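Local coordinates for protein GCN5-related N-acetyltransferase (Sphaerobacter thermophilus, PDB 3TT2) that probably transfers acyl groups, most likely acetyl from acetyl-CoA, to an unidentified acceptor, as expected for a GCN5-related N-acetyltransferase, at residues A[186-191]-A[204-209]. Sequence-based numbering, arbitrary orientation.
Sequences ATYEAV and STFERW
The ring of Y188 has F206 over one face, where CD1 of F206, on its ring edge, lies off-centre and 3.4 Å from Y188 CG; CA of F206 lies over the same face, 3.8 Å from the ring centroid, a CH-pi contact. At the edge of the tyrosine ring, near its plane, are S204 O and W209 CG, the latter 3.5 Å from Y188 CD1. The indole offers a face to Y188, whose CB stands 3.8 Å from the centroid of its six-membered ring. Both aromatic pairs are oblique, the tyrosine plane turned by 53° from that of F206 and by 51° from that of the W209 five-membered ring. This aromatic cluster joins the first two helices of the C-terminal GNAT-family region, 184-194 and 206-213; on another flank, A186 and A190 rest on I234 of strand 233-243. CG of Y188 is anti to its backbone N (chi1 165°), directed toward helix 206-213. The OH donates a 2.6 Å hydrogen bond to S204 O, in the carbonyl plane and on a lone pair, just before the N-cap residue T205. Beside the cluster, T187 CG2 touches W209 CZ2 at 3.9 Å, whereas T187 OG1 is hydrogen-bonded to D183 O.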
ATOM      1  N   ALA A 186     -20.354  13.791   2.744  1.00 69.01           N
ATOM      2  CA  ALA A 186     -21.186  12.628   2.464  1.00 64.91           C
ATOM      3  C   ALA A 186     -20.359  11.450   1.986  1.00 68.15           C
ATOM      4  O   ALA A 186     -20.660  10.306   2.311  1.00 78.36           O
ATOM      5  CB  ALA A 186     -22.221  12.976   1.434  1.00 53.23           C
ATOM      6  N   THR A 187     -19.330  11.747   1.199  1.00 61.83           N
ATOM      7  CA  THR A 187     -18.440  10.744   0.635  1.00 64.81           C
ATOM      8  C   THR A 187     -17.588  10.160   1.729  1.00 71.57           C
ATOM      9  O   THR A 187     -17.393   8.952   1.820  1.00 72.90           O
ATOM     10  CB  THR A 187     -17.492  11.373  -0.378  1.00 60.93           C
ATOM     11  OG1 THR A 187     -18.198  11.615  -1.597  1.00 62.84           O
ATOM     12  CG2 THR A 187     -16.336  10.457  -0.659  1.00 57.82           C
ATOM     13  N   TYR A 188     -17.067  11.046   2.559  1.00 74.78           N
ATOM     14  CA  TYR A 188     -16.316  10.646   3.725  1.00 72.23           C
ATOM     15  C   TYR A 188     -17.087   9.677   4.640  1.00 69.64           C
ATOM     16  O   TYR A 188     -16.510   8.731   5.169  1.00 75.43           O
ATOM     17  CB  TYR A 188     -15.912  11.882   4.514  1.00 72.72           C
ATOM     18  CG  TYR A 188     -15.458  11.528   5.895  1.00 81.24           C
ATOM     19  CD1 TYR A 188     -14.210  10.959   6.098  1.00 82.98           C
ATOM     20  CD2 TYR A 188     -16.287  11.727   7.002  1.00 79.90           C
ATOM     21  CE1 TYR A 188     -13.784  10.620   7.363  1.00 84.24           C
ATOM     22  CE2 TYR A 188     -15.865  11.396   8.271  1.00 76.91           C
ATOM     23  CZ  TYR A 188     -14.615  10.836   8.442  1.00 81.98           C
ATOM     24  OH  TYR A 188     -14.176  10.492   9.693  1.00 88.37           O
ATOM     25  N   GLU A 189     -18.378   9.923   4.841  1.00 57.69           N
ATOM     26  CA  GLU A 189     -19.182   9.077   5.723  1.00 72.05           C
ATOM     27  C   GLU A 189     -19.361   7.687   5.141  1.00 73.92           C
ATOM     28  O   GLU A 189     -19.395   6.691   5.859  1.00 73.53           O
ATOM     29  CB  GLU A 189     -20.556   9.700   5.980  1.00 69.33           C
ATOM     30  CG  GLU A 189     -20.516  10.923   6.871  1.00 77.15           C
ATOM     31  CD  GLU A 189     -21.870  11.610   6.995  1.00 96.00           C
ATOM     32  OE1 GLU A 189     -22.795  11.292   6.203  1.00 98.61           O
ATOM     33  OE2 GLU A 189     -22.008  12.473   7.894  1.00105.69           O
ATOM     34  N   ALA A 190     -19.492   7.642   3.827  1.00 73.85           N
ATOM     35  CA  ALA A 190     -19.714   6.395   3.127  1.00 67.05           C
ATOM     36  C   ALA A 190     -18.445   5.565   3.141  1.00 64.50           C
ATOM     37  O   ALA A 190     -18.505   4.351   3.233  1.00 64.52           O
ATOM     38  CB  ALA A 190     -20.151   6.673   1.719  1.00 63.04           C
ATOM     39  N   VAL A 191     -17.301   6.234   3.055  1.00 67.42           N
ATOM     40  CA  VAL A 191     -16.002   5.568   3.070  1.00 66.25           C
ATOM     41  C   VAL A 191     -15.681   5.020   4.460  1.00 74.94           C
ATOM     42  O   VAL A 191     -15.121   3.936   4.596  1.00 69.54           O
ATOM     43  CB  VAL A 191     -14.869   6.524   2.614  1.00 58.65           C
ATOM     44  CG1 VAL A 191     -13.507   5.888   2.807  1.00 57.33           C
ATOM     45  CG2 VAL A 191     -15.035   6.905   1.164  1.00 56.14           C
ATOM     46  N   SER A 204     -10.154   7.291  10.230  1.00124.92           N
ATOM     47  CA  SER A 204      -9.639   8.652  10.143  1.00114.62           C
ATOM     48  C   SER A 204     -10.782   9.586  10.472  1.00113.95           C
ATOM     49  O   SER A 204     -11.923   9.328  10.096  1.00114.69           O
ATOM     50  CB  SER A 204      -9.141   8.963   8.731  1.00100.34           C
ATOM     51  OG  SER A 204      -8.056   8.135   8.370  1.00 98.11           O
ATOM     52  N   THR A 205     -10.497  10.679  11.161  1.00109.46           N
ATOM     53  CA  THR A 205     -11.530  11.676  11.347  1.00103.35           C
ATOM     54  C   THR A 205     -11.733  12.406  10.031  1.00 97.29           C
ATOM     55  O   THR A 205     -11.039  12.140   9.053  1.00 96.40           O
ATOM     56  CB  THR A 205     -11.143  12.670  12.409  1.00105.34           C
ATOM     57  OG1 THR A 205      -9.875  13.233  12.071  1.00102.19           O
ATOM     58  CG2 THR A 205     -11.036  11.969  13.741  1.00111.29           C
ATOM     59  N   PHE A 206     -12.679  13.334  10.003  1.00 95.34           N
ATOM     60  CA  PHE A 206     -13.029  14.006   8.761  1.00 88.03           C
ATOM     61  C   PHE A 206     -11.943  14.978   8.314  1.00 92.12           C
ATOM     62  O   PHE A 206     -11.613  15.041   7.132  1.00 91.09           O
ATOM     63  CB  PHE A 206     -14.376  14.713   8.895  1.00 88.54           C
ATOM     64  CG  PHE A 206     -14.798  15.453   7.668  1.00 91.08           C
ATOM     65  CD1 PHE A 206     -14.843  14.820   6.437  1.00 96.93           C
ATOM     66  CD2 PHE A 206     -15.160  16.780   7.741  1.00 90.31           C
ATOM     67  CE1 PHE A 206     -15.234  15.496   5.298  1.00 94.96           C
ATOM     68  CE2 PHE A 206     -15.556  17.458   6.614  1.00 92.48           C
ATOM     69  CZ  PHE A 206     -15.591  16.813   5.387  1.00 95.07           C
ATOM     70  N   GLU A 207     -11.374  15.725   9.248  1.00 83.20           N
ATOM     71  CA  GLU A 207     -10.330  16.667   8.879  1.00 98.20           C
ATOM     72  C   GLU A 207      -9.090  15.942   8.363  1.00 96.79           C
ATOM     73  O   GLU A 207      -8.462  16.387   7.400  1.00 97.74           O
ATOM     74  CB  GLU A 207      -9.992  17.603  10.037  1.00109.43           C
ATOM     75  CG  GLU A 207     -11.159  18.493  10.447  1.00124.95           C
ATOM     76  CD  GLU A 207     -12.194  17.766  11.307  1.00139.55           C
ATOM     77  OE1 GLU A 207     -11.799  16.865  12.079  1.00148.35           O
ATOM     78  OE2 GLU A 207     -13.401  18.093  11.210  1.00139.41           O
ATOM     79  N   ARG A 208      -8.755  14.819   8.994  1.00 96.80           N
ATOM     80  CA  ARG A 208      -7.645  13.978   8.551  1.00100.62           C
ATOM     81  C   ARG A 208      -7.870  13.519   7.120  1.00 93.37           C
ATOM     82  O   ARG A 208      -6.979  13.606   6.275  1.00 94.66           O
ATOM     83  CB  ARG A 208      -7.500  12.751   9.455  1.00116.14           C
ATOM     84  CG  ARG A 208      -6.651  12.960  10.705  1.00133.36           C
ATOM     85  CD  ARG A 208      -6.909  11.865  11.740  1.00143.87           C
ATOM     86  NE  ARG A 208      -5.960  11.903  12.853  1.00152.59           N
ATOM     87  CZ  ARG A 208      -6.062  12.711  13.903  1.00155.19           C
ATOM     88  NH1 ARG A 208      -7.072  13.566  13.992  1.00154.86           N
ATOM     89  NH2 ARG A 208      -5.149  12.669  14.866  1.00157.78           N
ATOM     90  N   TRP A 209      -9.074  13.030   6.856  1.00 84.04           N
ATOM     91  CA  TRP A 209      -9.426  12.559   5.533  1.00 76.46           C
ATOM     92  C   TRP A 209      -9.321  13.679   4.508  1.00 78.72           C
ATOM     93  O   TRP A 209      -8.805  13.477   3.412  1.00 80.39           O
ATOM     94  CB  TRP A 209     -10.823  11.976   5.556  1.00 74.28           C
ATOM     95  CG  TRP A 209     -11.288  11.481   4.235  1.00 81.41           C
ATOM     96  CD1 TRP A 209     -10.994  10.285   3.658  1.00 71.51           C
ATOM     97  CD2 TRP A 209     -12.148  12.167   3.325  1.00 77.04           C
ATOM     98  NE1 TRP A 209     -11.614  10.186   2.439  1.00 74.78           N
ATOM     99  CE2 TRP A 209     -12.328  11.333   2.211  1.00 75.00           C
ATOM    100  CE3 TRP A 209     -12.783  13.411   3.344  1.00 75.18           C
ATOM    101  CZ2 TRP A 209     -13.118  11.700   1.129  1.00 76.34           C
ATOM    102  CZ3 TRP A 209     -13.564  13.773   2.264  1.00 72.07           C
ATOM    103  CH2 TRP A 209     -13.728  12.924   1.178  1.00 74.77           C
TER